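Local coordinates for MlnE (Bacillus amyloliquefaciens subsp. plantarum, PDB 5D2E), which binds NADP through a B-type ketoreductase near its N-terminus, which probably reduces beta-keto intermediates during macrolactin assembly, at residues L61-D66 against E109-L114; G99-N104 against G116-Q121; G286-E291 against P450-G455. All blocks are in the same frame, centred on the assembly; numbering follows the deposited sequence.

Interaction 1: residues L61-D66 against E109-L114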
loop_
_atom_site.group_PDB
_atom_site.type_symbol
_atom_site.label_atom_id
_atom_site.label_comp_id
_atom_site.label_asym_id
_atom_site.label_seq_id
_atom_site.Cartn_x
_atom_site.Cartn_y
_atom_site.Cartn_z
ATOM N N LEU A 61 15.425 -18.845 -12.118
ATOM C CA LEU A 61 14.329 -18.582 -13.030
ATOM C C LEU A 61 14.148 -17.067 -13.070
ATOM O O LEU A 61 13.938 -16.453 -12.040
ATOM C CB LEU A 61 13.060 -19.263 -12.516
ATOM C CG LEU A 61 11.794 -18.938 -13.264
ATOM C CD1 LEU A 61 11.871 -19.369 -14.718
ATOM C CD2 LEU A 61 10.636 -19.673 -12.575
ATOM N N PHE A 62 14.203 -16.476 -14.262
ATOM C CA PHE A 62 14.211 -15.044 -14.451
ATOM C C PHE A 62 13.126 -14.695 -15.380
ATOM O O PHE A 62 13.116 -15.186 -16.522
ATOM C CB PHE A 62 15.594 -14.687 -15.101
ATOM C CG PHE A 62 16.009 -13.228 -15.002
ATOM C CD1 PHE A 62 15.297 -12.244 -15.643
ATOM C CD2 PHE A 62 17.113 -12.860 -14.267
ATOM C CE1 PHE A 62 15.649 -10.910 -15.574
ATOM C CE2 PHE A 62 17.496 -11.495 -14.178
ATOM C CZ PHE A 62 16.743 -10.534 -14.835
ATOM N N PHE A 63 12.228 -13.798 -14.948
ATOM C CA PHE A 63 11.124 -13.308 -15.734
ATOM C C PHE A 63 11.476 -11.881 -16.140
ATOM O O PHE A 63 11.814 -11.059 -15.271
ATOM C CB PHE A 63 9.840 -13.250 -14.894
ATOM C CG PHE A 63 9.271 -14.595 -14.468
ATOM C CD1 PHE A 63 8.587 -15.377 -15.349
ATOM C CD2 PHE A 63 9.403 -15.042 -13.159
ATOM C CE1 PHE A 63 8.051 -16.574 -14.973
ATOM C CE2 PHE A 63 8.885 -16.272 -12.760
ATOM C CZ PHE A 63 8.176 -17.027 -13.687
ATOM N N CYS A 64 11.342 -11.563 -17.432
ATOM C CA CYS A 64 11.703 -10.233 -17.948
ATOM C C CYS A 64 10.793 -9.978 -19.100
ATOM O O CYS A 64 10.362 -10.903 -19.773
ATOM C CB CYS A 64 13.194 -10.206 -18.388
ATOM S SG CYS A 64 13.844 -8.506 -18.691
ATOM N N GLU A 65 10.514 -8.731 -19.381
ATOM C CA GLU A 65 9.584 -8.425 -20.453
ATOM C C GLU A 65 10.200 -8.788 -21.821
ATOM O O GLU A 65 9.498 -9.253 -22.718
ATOM C CB GLU A 65 9.132 -6.949 -20.372
ATOM C CG GLU A 65 7.824 -6.623 -21.074
ATOM C CD GLU A 65 6.579 -7.352 -20.521
ATOM O OE1 GLU A 65 6.161 -7.257 -19.312
ATOM O OE2 GLU A 65 5.964 -8.002 -21.373
ATOM N N ASP A 66 11.509 -8.692 -21.926
ATOM C CA ASP A 66 12.178 -8.877 -23.198
ATOM C C ASP A 66 13.523 -9.427 -22.943
ATOM O O ASP A 66 13.905 -9.761 -21.779
ATOM C CB ASP A 66 12.233 -7.514 -23.962
ATOM C CG ASP A 66 13.015 -6.443 -23.220
ATOM O OD1 ASP A 66 13.867 -6.717 -22.338
ATOM O OD2 ASP A 66 12.731 -5.272 -23.502
ATOM N N GLU A 109 -2.823 -20.020 -16.960
ATOM C CA GLU A 109 -2.618 -21.246 -17.681
ATOM C C GLU A 109 -1.155 -21.355 -18.167
ATOM O O GLU A 109 -0.590 -22.455 -18.292
ATOM C CB GLU A 109 -3.533 -21.278 -18.907
ATOM C CG GLU A 109 -5.024 -21.524 -18.638
ATOM C CD GLU A 109 -5.822 -20.300 -18.176
ATOM O OE1 GLU A 109 -5.304 -19.144 -18.208
ATOM O OE2 GLU A 109 -6.997 -20.514 -17.747
ATOM N N ASP A 110 -0.598 -20.227 -18.562
ATOM C CA ASP A 110 0.810 -20.231 -19.033
ATOM C C ASP A 110 1.779 -20.530 -17.882
ATOM O O ASP A 110 2.775 -21.222 -18.097
ATOM C CB ASP A 110 1.163 -18.912 -19.752
ATOM C CG ASP A 110 0.537 -18.804 -21.144
ATOM O OD1 ASP A 110 -0.309 -19.660 -21.525
ATOM O OD2 ASP A 110 0.843 -17.822 -21.844
ATOM N N TYR A 111 1.509 -20.026 -16.667
ATOM C CA TYR A 111 2.363 -20.379 -15.522
ATOM C C TYR A 111 2.265 -21.850 -15.231
ATOM O O TYR A 111 3.260 -22.494 -14.860
ATOM C CB TYR A 111 2.066 -19.538 -14.280
ATOM C CG TYR A 111 2.402 -18.074 -14.393
ATOM C CD1 TYR A 111 1.510 -17.204 -14.911
ATOM C CD2 TYR A 111 3.641 -17.557 -13.991
ATOM C CE1 TYR A 111 1.779 -15.866 -15.029
ATOM C CE2 TYR A 111 3.922 -16.189 -14.087
ATOM C CZ TYR A 111 2.992 -15.346 -14.595
ATOM O OH TYR A 111 3.129 -13.974 -14.793
ATOM N N ASP A 112 1.071 -22.441 -15.401
ATOM C CA ASP A 112 0.936 -23.890 -15.238
ATOM C C ASP A 112 1.766 -24.661 -16.171
ATOM O O ASP A 112 2.414 -25.661 -15.776
ATOM C CB ASP A 112 -0.520 -24.354 -15.409
ATOM C CG ASP A 112 -1.383 -23.892 -14.319
ATOM O OD1 ASP A 112 -0.966 -23.785 -13.134
ATOM O OD2 ASP A 112 -2.545 -23.629 -14.657
ATOM N N ALA A 113 1.715 -24.251 -17.447
ATOM C CA ALA A 113 2.510 -24.865 -18.496
ATOM C C ALA A 113 3.991 -24.779 -18.182
ATOM O O ALA A 113 4.705 -25.766 -18.321
ATOM C CB ALA A 113 2.254 -24.190 -19.824
ATOM N N LEU A 114 4.453 -23.582 -17.766
ATOM C CA LEU A 114 5.839 -23.423 -17.367
ATOM C C LEU A 114 6.226 -24.401 -16.263
ATOM O O LEU A 114 7.279 -25.032 -16.364
ATOM C CB LEU A 114 6.128 -21.999 -16.875
ATOM C CG LEU A 114 7.552 -21.661 -16.484
ATOM C CD1 LEU A 114 8.508 -21.769 -17.680
ATOM C CD2 LEU A 114 7.625 -20.274 -15.900
#

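Interaction 2: residues G99-N104 against G116-Q121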
loop_
_atom_site.group_PDB
_atom_site.type_symbol
_atom_site.label_atom_id
_atom_site.label_comp_id
_atom_site.label_asym_id
_atom_site.label_seq_id
_atom_site.Cartn_x
_atom_site.Cartn_y
_atom_site.Cartn_z
ATOM N N GLY A 99 16.414 -23.582 -22.060
ATOM C CA GLY A 99 16.235 -22.697 -20.902
ATOM C C GLY A 99 15.512 -21.414 -21.224
ATOM O O GLY A 99 15.281 -20.619 -20.316
ATOM N N ARG A 100 15.071 -21.231 -22.461
ATOM C CA ARG A 100 14.345 -20.056 -22.835
ATOM C C ARG A 100 12.917 -20.352 -23.023
ATOM O O ARG A 100 12.577 -21.373 -23.655
ATOM C CB ARG A 100 14.860 -19.465 -24.185
ATOM C CG ARG A 100 16.334 -19.108 -24.205
ATOM C CD ARG A 100 16.629 -17.974 -23.313
ATOM N NE ARG A 100 16.095 -16.703 -23.795
ATOM C CZ ARG A 100 16.730 -15.808 -24.579
ATOM N NH1 ARG A 100 17.930 -16.019 -25.083
ATOM N NH2 ARG A 100 16.122 -14.679 -24.894
ATOM N N PHE A 101 12.035 -19.479 -22.535
ATOM C CA PHE A 101 10.613 -19.581 -22.744
ATOM C C PHE A 101 10.002 -18.234 -23.052
ATOM O O PHE A 101 10.547 -17.177 -22.701
ATOM C CB PHE A 101 9.913 -20.094 -21.489
ATOM C CG PHE A 101 10.259 -21.475 -21.102
ATOM C CD1 PHE A 101 11.404 -21.723 -20.365
ATOM C CD2 PHE A 101 9.396 -22.524 -21.403
ATOM C CE1 PHE A 101 11.739 -22.968 -19.992
ATOM C CE2 PHE A 101 9.746 -23.812 -21.034
ATOM C CZ PHE A 101 10.930 -24.040 -20.344
ATOM N N THR A 102 8.840 -18.258 -23.697
ATOM C CA THR A 102 7.949 -17.100 -23.796
ATOM C C THR A 102 6.605 -17.452 -23.185
ATOM O O THR A 102 6.238 -18.641 -23.084
ATOM C CB THR A 102 7.683 -16.607 -25.234
ATOM O OG1 THR A 102 6.989 -17.621 -25.953
ATOM C CG2 THR A 102 8.985 -16.264 -25.955
ATOM N N MET A 103 5.882 -16.427 -22.730
ATOM C CA MET A 103 4.554 -16.653 -22.150
ATOM C C MET A 103 3.840 -15.338 -22.030
ATOM O O MET A 103 4.451 -14.303 -22.129
ATOM C CB MET A 103 4.624 -17.283 -20.752
ATOM C CG MET A 103 5.308 -16.447 -19.688
ATOM S SD MET A 103 5.496 -17.318 -18.071
ATOM C CE MET A 103 3.762 -17.290 -17.566
ATOM N N ASN A 104 2.560 -15.433 -21.763
ATOM C CA ASN A 104 1.703 -14.267 -21.445
ATOM C C ASN A 104 1.624 -14.200 -19.922
ATOM O O ASN A 104 1.070 -15.097 -19.277
ATOM C CB ASN A 104 0.341 -14.455 -22.104
ATOM C CG ASN A 104 -0.591 -13.251 -21.921
ATOM O OD1 ASN A 104 -1.444 -12.958 -22.786
ATOM N ND2 ASN A 104 -0.493 -12.613 -20.767
ATOM N N GLY A 116 4.783 -27.212 -15.437
ATOM C CA GLY A 116 4.685 -28.570 -15.990
ATOM C C GLY A 116 5.906 -28.915 -16.784
ATOM O O GLY A 116 6.541 -29.951 -16.570
ATOM N N VAL A 117 6.323 -28.004 -17.648
ATOM C CA VAL A 117 7.490 -28.289 -18.441
ATOM C C VAL A 117 8.766 -28.409 -17.629
ATOM O O VAL A 117 9.563 -29.339 -17.828
ATOM C CB VAL A 117 7.635 -27.265 -19.603
ATOM C CG1 VAL A 117 8.960 -27.472 -20.306
ATOM C CG2 VAL A 117 6.498 -27.433 -20.598
ATOM N N LEU A 118 8.986 -27.472 -16.684
ATOM C CA LEU A 118 10.185 -27.531 -15.866
ATOM C C LEU A 118 10.246 -28.826 -15.037
ATOM O O LEU A 118 11.298 -29.409 -14.889
ATOM C CB LEU A 118 10.288 -26.320 -14.966
ATOM C CG LEU A 118 10.517 -25.000 -15.746
ATOM C CD1 LEU A 118 10.485 -23.866 -14.725
ATOM C CD2 LEU A 118 11.803 -24.969 -16.534
ATOM N N ARG A 119 9.098 -29.259 -14.535
ATOM C CA ARG A 119 9.045 -30.487 -13.767
ATOM C C ARG A 119 9.411 -31.671 -14.664
ATOM O O ARG A 119 10.250 -32.515 -14.289
ATOM C CB ARG A 119 7.692 -30.639 -13.108
ATOM C CG ARG A 119 7.560 -29.702 -11.878
ATOM C CD ARG A 119 6.382 -30.033 -11.007
ATOM N NE ARG A 119 6.376 -31.411 -10.480
ATOM C CZ ARG A 119 5.354 -31.945 -9.819
ATOM N NH1 ARG A 119 4.262 -31.227 -9.607
ATOM N NH2 ARG A 119 5.381 -33.210 -9.428
ATOM N N SER A 120 8.899 -31.652 -15.873
ATOM C CA SER A 120 9.225 -32.699 -16.826
ATOM C C SER A 120 10.703 -32.735 -17.186
ATOM O O SER A 120 11.215 -33.799 -17.570
ATOM C CB SER A 120 8.387 -32.546 -18.106
ATOM O OG SER A 120 6.970 -32.632 -17.859
ATOM N N GLN A 121 11.390 -31.585 -17.103
ATOM C CA GLN A 121 12.766 -31.413 -17.442
ATOM C C GLN A 121 13.688 -31.591 -16.253
ATOM O O GLN A 121 14.881 -31.476 -16.374
ATOM C CB GLN A 121 12.951 -30.002 -18.020
ATOM C CG GLN A 121 12.383 -29.852 -19.394
ATOM C CD GLN A 121 12.429 -28.434 -19.910
ATOM O OE1 GLN A 121 12.670 -27.468 -19.166
ATOM N NE2 GLN A 121 12.173 -28.295 -21.198
#

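Interaction 3: residues G286-E291 against P450-G455. With NAP (NADP nicotinamide-adenine-dinucleotide phosphate), chain B.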
loop_
_atom_site.group_PDB
_atom_site.type_symbol
_atom_site.label_atom_id
_atom_site.label_comp_id
_atom_site.label_asym_id
_atom_site.label_seq_id
_atom_site.Cartn_x
_atom_site.Cartn_y
_atom_site.Cartn_z
ATOM N N GLY A 286 -15.707 6.096 8.655
ATOM C CA GLY A 286 -16.166 7.273 7.866
ATOM C C GLY A 286 -17.181 8.148 8.643
ATOM O O GLY A 286 -17.093 9.385 8.655
ATOM N N TYR A 287 -18.164 7.473 9.248
ATOM C CA TYR A 287 -19.193 8.138 10.025
ATOM C C TYR A 287 -18.668 8.650 11.357
ATOM O O TYR A 287 -19.049 9.712 11.763
ATOM C CB TYR A 287 -20.457 7.216 10.186
ATOM C CG TYR A 287 -21.555 7.988 10.887
ATOM C CD1 TYR A 287 -22.183 9.024 10.252
ATOM C CD2 TYR A 287 -21.854 7.765 12.231
ATOM C CE1 TYR A 287 -23.153 9.807 10.899
ATOM C CE2 TYR A 287 -22.816 8.545 12.898
ATOM C CZ TYR A 287 -23.451 9.563 12.215
ATOM O OH TYR A 287 -24.411 10.350 12.815
ATOM N N LEU A 288 -17.749 7.935 12.002
ATOM C CA LEU A 288 -17.163 8.323 13.250
ATOM C C LEU A 288 -16.399 9.638 13.022
ATOM O O LEU A 288 -16.552 10.568 13.778
ATOM C CB LEU A 288 -16.196 7.264 13.721
ATOM C CG LEU A 288 -15.464 7.534 15.025
ATOM C CD1 LEU A 288 -16.484 7.263 16.117
ATOM C CD2 LEU A 288 -14.231 6.695 15.304
ATOM N N PHE A 289 -15.631 9.724 11.949
ATOM C CA PHE A 289 -15.031 11.010 11.547
ATOM C C PHE A 289 -16.033 12.094 11.108
ATOM O O PHE A 289 -15.829 13.300 11.387
ATOM C CB PHE A 289 -13.899 10.807 10.499
ATOM C CG PHE A 289 -12.649 10.301 11.138
ATOM C CD1 PHE A 289 -12.479 8.958 11.418
ATOM C CD2 PHE A 289 -11.672 11.188 11.549
ATOM C CE1 PHE A 289 -11.332 8.488 12.069
ATOM C CE2 PHE A 289 -10.534 10.718 12.164
ATOM C CZ PHE A 289 -10.370 9.380 12.451
ATOM N N ALA A 290 -17.124 11.731 10.470
ATOM C CA ALA A 290 -18.083 12.790 10.090
ATOM C C ALA A 290 -18.642 13.481 11.363
ATOM O O ALA A 290 -18.710 14.704 11.420
ATOM C CB ALA A 290 -19.218 12.266 9.230
ATOM N N GLU A 291 -18.970 12.711 12.382
ATOM C CA GLU A 291 -19.483 13.312 13.617
ATOM C C GLU A 291 -18.391 14.169 14.268
ATOM O O GLU A 291 -18.655 15.253 14.772
ATOM C CB GLU A 291 -19.869 12.284 14.672
ATOM C CG GLU A 291 -20.981 11.328 14.356
ATOM C CD GLU A 291 -21.265 10.435 15.567
ATOM O OE1 GLU A 291 -20.337 9.740 16.104
ATOM O OE2 GLU A 291 -22.435 10.457 15.962
ATOM N N PRO A 450 -4.408 0.655 12.839
ATOM C CA PRO A 450 -4.597 -0.679 13.327
ATOM C C PRO A 450 -6.108 -0.968 13.462
ATOM O O PRO A 450 -6.952 -0.148 13.041
ATOM C CB PRO A 450 -3.910 -0.616 14.671
ATOM C CG PRO A 450 -4.376 0.714 15.167
ATOM C CD PRO A 450 -4.484 1.610 13.942
ATOM N N LEU A 451 -6.443 -2.140 14.024
ATOM C CA LEU A 451 -7.866 -2.497 14.302
ATOM C C LEU A 451 -8.449 -1.606 15.378
ATOM O O LEU A 451 -7.808 -1.346 16.418
ATOM C CB LEU A 451 -8.013 -3.943 14.774
ATOM C CG LEU A 451 -7.965 -4.924 13.642
ATOM C CD1 LEU A 451 -7.876 -6.342 14.230
ATOM C CD2 LEU A 451 -9.183 -4.716 12.741
ATOM N N TRP A 452 -9.588 -1.057 15.055
ATOM C CA TRP A 452 -10.316 -0.195 15.962
ATOM C C TRP A 452 -11.433 -1.009 16.675
ATOM O O TRP A 452 -11.941 -1.972 16.134
ATOM C CB TRP A 452 -11.060 0.865 15.246
ATOM C CG TRP A 452 -10.291 1.934 14.603
ATOM C CD1 TRP A 452 -9.397 1.785 13.597
ATOM C CD2 TRP A 452 -10.413 3.331 14.850
ATOM N NE1 TRP A 452 -8.918 3.017 13.221
ATOM C CE2 TRP A 452 -9.549 3.991 13.943
ATOM C CE3 TRP A 452 -11.184 4.108 15.730
ATOM C CZ2 TRP A 452 -9.428 5.377 13.902
ATOM C CZ3 TRP A 452 -11.073 5.486 15.683
ATOM C CH2 TRP A 452 -10.197 6.117 14.777
ATOM N N ASP A 453 -11.755 -0.555 17.877
ATOM C CA ASP A 453 -12.942 -0.956 18.668
ATOM C C ASP A 453 -13.990 0.157 18.417
ATOM O O ASP A 453 -14.185 1.039 19.252
ATOM C CB ASP A 453 -12.488 -0.998 20.134
ATOM C CG ASP A 453 -13.544 -1.472 21.091
ATOM O OD1 ASP A 453 -14.474 -2.170 20.668
ATOM O OD2 ASP A 453 -13.386 -1.160 22.290
ATOM N N ALA A 454 -14.571 0.159 17.215
ATOM C CA ALA A 454 -15.534 1.198 16.741
ATOM C C ALA A 454 -15.996 0.888 15.304
ATOM O O ALA A 454 -15.241 0.307 14.505
ATOM C CB ALA A 454 -14.955 2.612 16.820
ATOM N N GLY A 455 -17.241 1.275 14.999
ATOM C CA GLY A 455 -17.920 0.941 13.742
ATOM C C GLY A 455 -19.143 0.088 14.005
ATOM O O GLY A 455 -19.015 -1.102 14.275
HETATM P PA NAP B . -16.684 -0.093 6.558
HETATM O O1A NAP B . -17.687 0.246 7.693
HETATM O O2A NAP B . -16.912 -1.222 5.569
HETATM O O5B NAP B . -16.667 1.262 5.692
HETATM C C5B NAP B . -16.032 1.264 4.420
HETATM C C4B NAP B . -17.048 1.912 3.513
HETATM O O4B NAP B . -16.479 1.961 2.186
HETATM C C3B NAP B . -18.386 1.136 3.368
HETATM O O3B NAP B . -19.461 1.875 3.955
HETATM C C2B NAP B . -18.603 1.035 1.849
HETATM O O2B NAP B . -19.928 1.330 1.504
HETATM C C1B NAP B . -17.569 2.042 1.293
HETATM N N9A NAP B . -17.052 1.709 -0.027
HETATM C C8A NAP B . -16.439 0.531 -0.433
HETATM N N7A NAP B . -16.137 0.568 -1.777
HETATM C C5A NAP B . -16.484 1.796 -2.213
HETATM C C6A NAP B . -16.452 2.489 -3.480
HETATM N N6A NAP B . -15.893 1.834 -4.550
HETATM N N1A NAP B . -17.020 3.776 -3.555
HETATM C C2A NAP B . -17.544 4.357 -2.461
HETATM N N3A NAP B . -17.608 3.760 -1.239
HETATM C C4A NAP B . -17.120 2.527 -1.065
HETATM O O3 NAP B . -15.178 -0.269 7.159
HETATM P PN NAP B . -14.488 0.617 8.331
HETATM O O1N NAP B . -14.157 -0.273 9.516
HETATM O O2N NAP B . -15.257 1.912 8.369
HETATM O O5D NAP B . -13.040 1.045 7.751
HETATM C C5D NAP B . -13.029 2.225 6.897
HETATM C C4D NAP B . -11.649 2.463 6.267
HETATM O O4D NAP B . -10.608 2.446 7.233
HETATM C C3D NAP B . -11.340 1.331 5.279
HETATM O O3D NAP B . -10.783 1.892 4.104
HETATM C C2D NAP B . -10.370 0.423 6.013
HETATM O O2D NAP B . -9.510 -0.322 5.106
HETATM C C1D NAP B . -9.635 1.388 6.988
HETATM N N1N NAP B . -9.188 0.647 8.195
HETATM C C2N NAP B . -10.089 0.248 9.167
HETATM C C3N NAP B . -9.729 -0.464 10.326
HETATM C C7N NAP B . -10.765 -0.882 11.407
HETATM O O7N NAP B . -10.419 -1.564 12.376
HETATM N N7N NAP B . -12.053 -0.514 11.365
HETATM C C4N NAP B . -8.377 -0.810 10.465
HETATM C C5N NAP B . -7.472 -0.444 9.460
HETATM C C6N NAP B . -7.888 0.304 8.342
HETATM P P2B NAP B . -20.667 0.797 0.136
HETATM O O1X NAP B . -20.635 -0.725 0.117
HETATM O O2X NAP B . -22.102 1.412 0.198
HETATM O O3X NAP B . -19.856 1.356 -1.000
#

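Interaction 1: residues L61-D66 against E109-L114
Leu114 and Phe63 reach toward each other from opposite directions. The CD2 methyl of Leu114 lies 3.8 Å from Phe63 CE1 and 4.0 Å from Phe63 CZ, so one branch of the leucine rests against the far end of the ring. Two weaker touches flank this pair: Tyr111 CE2 is 4.2 Å from Phe63 CE1, and Leu61 CD1 is 4.5 Å from Leu114 CD2. Both the leucine methyl and the tyrosine ring reach the phenylalanine obliquely. No hydrogen bond crosses the contact, whose four touching residues are all buried.

The reach of Leu114 follows from its first torsion, which sets CG anti to the backbone N (chi1 -177°) and extends the chain toward the strand. Tyr111 differs in that only the end of its side chain comes near. Its OH is hydrogen-bonded to Phe105 O and Ser154 OG, which satisfies the polar end.

The axes of the short segments 61-64 and 109-114 come no closer than 13.5 Å and run roughly antiparallel, at 151°, a gap bridged by side chains alone. Phe63 also touches Met103 and, on helix 141-164, Met158. Helix 108-120 covers one side of parallel strands 100-103, 84-89, 60-64 and 127-133, as in a Rossmann-like alpha/beta region, probably the structural subdomain that precedes the catalytic one in modular ketoreductases.

Interaction 2: residues G99-N104 against G116-Q121
Phe101 points its ring at Val117 and Leu118 in the last turn of helix 108-120 and at Gln121 just beyond it. Val117 CG1 lies in the ring plane at the edge, 3.8 Å from Phe101 CE2. Leu118 comes in obliquely instead, its CD2 being 4.0 Å from both CE1 and CZ of Phe101. At the far end of the ring, near its plane, Gln121 OE1 stands 4.0 Å from Phe101 CZ. The contacts therefore gather on the half of the ring farthest from the strand.

Torsions explain which branches are used. In Val117, CG1 is anti to the backbone N (chi1 172°) and is the methyl that meets the ring. The Leu118 CA–CB bond does not aim at the strand, yet chi2 of 175° puts CD1 anti to CA and turns the other branch, CD2, to the ring. Gln121 is extended beyond CG, and its NE2 makes a weak hydrogen bond to Asp95 OD2.

The helix end carries its own polar detail: Gly116 O accepts from Ser120 N and from Ser120 OG, the latter at 3.0 Å and lying above the carbonyl plane.

Strand 100-103 pairs in parallel with strand 84-89, which pairs with 60-64, which in turn pairs with 127-133. Helix 108-120 thus connects 100-103 to a parallel strand across the two between them, the beta-alpha-beta crossover expected of a Rossmann-type fold.

Interaction 3: residues G286-E291 against P450-G455
Phe289 and the indole of Trp452 meet with their ring planes steeply inclined, at about 75°, across the Rossmann-type cofactor site of the ketoreductase domain. Phe289 CE1 approaches obliquely to 3.8 Å from Trp452 CH2. Phe289 also makes edge-to-face pairs with Phe406 and Phe484, and Trp452 makes one with Trp449. Leu288 comes at the indole obliquely too, and its CD2 is only 3.4 Å from Trp452 CZ3, a tight fit. CG of Leu288 is anti to the backbone N (chi1 179°), which projects that methyl from the helix toward the indole. Both helix residues therefore meet the six-membered ring of the tryptophan; its five-membered ring lies beside the carboxamide, with Trp452 CD1 3.7 Å from NADP C7N.

Helix 284-296 begins at the cofactor, which Gly284 N and Leu285 N hydrogen-bond. The Trp452 side chain is also about 4 Å from that of Leu285, and so sits between the first turns of the helix and the carboxamide. Beyond Trp452 the chain is poorly ordered at Ala454 and Gly455. The carboxamide oxygen O7N of NADP accepts a nearly straight bond from Trp452 N (2.9 Å, 171° at the hydrogen), and Pro450 O lies 3.0 Å from the nicotinamide carbon C4N.

Interactions 1 and 2 are neighbours, with centres about 7 Å apart, and their segments alternate along the chain: both use helix 108-120, one through its first turns and the other through its last. They touch directly, since Leu114 CD1 packs 3.9 Å from Phe101 CG and Asp110 OD2 probably hydrogen-bonds Asn104 N. Together they fasten one helix over strands 60-64 and 100-103. Interaction 3 comes later in the sequence, in the NADP-binding KR domain, on the opposite side of the chain's centre, about 43 Å and 50 Å from the other two centre to centre. The first two thus belong to a Rossmann-like region far from the cofactor, whereas the third lines the NADP pocket.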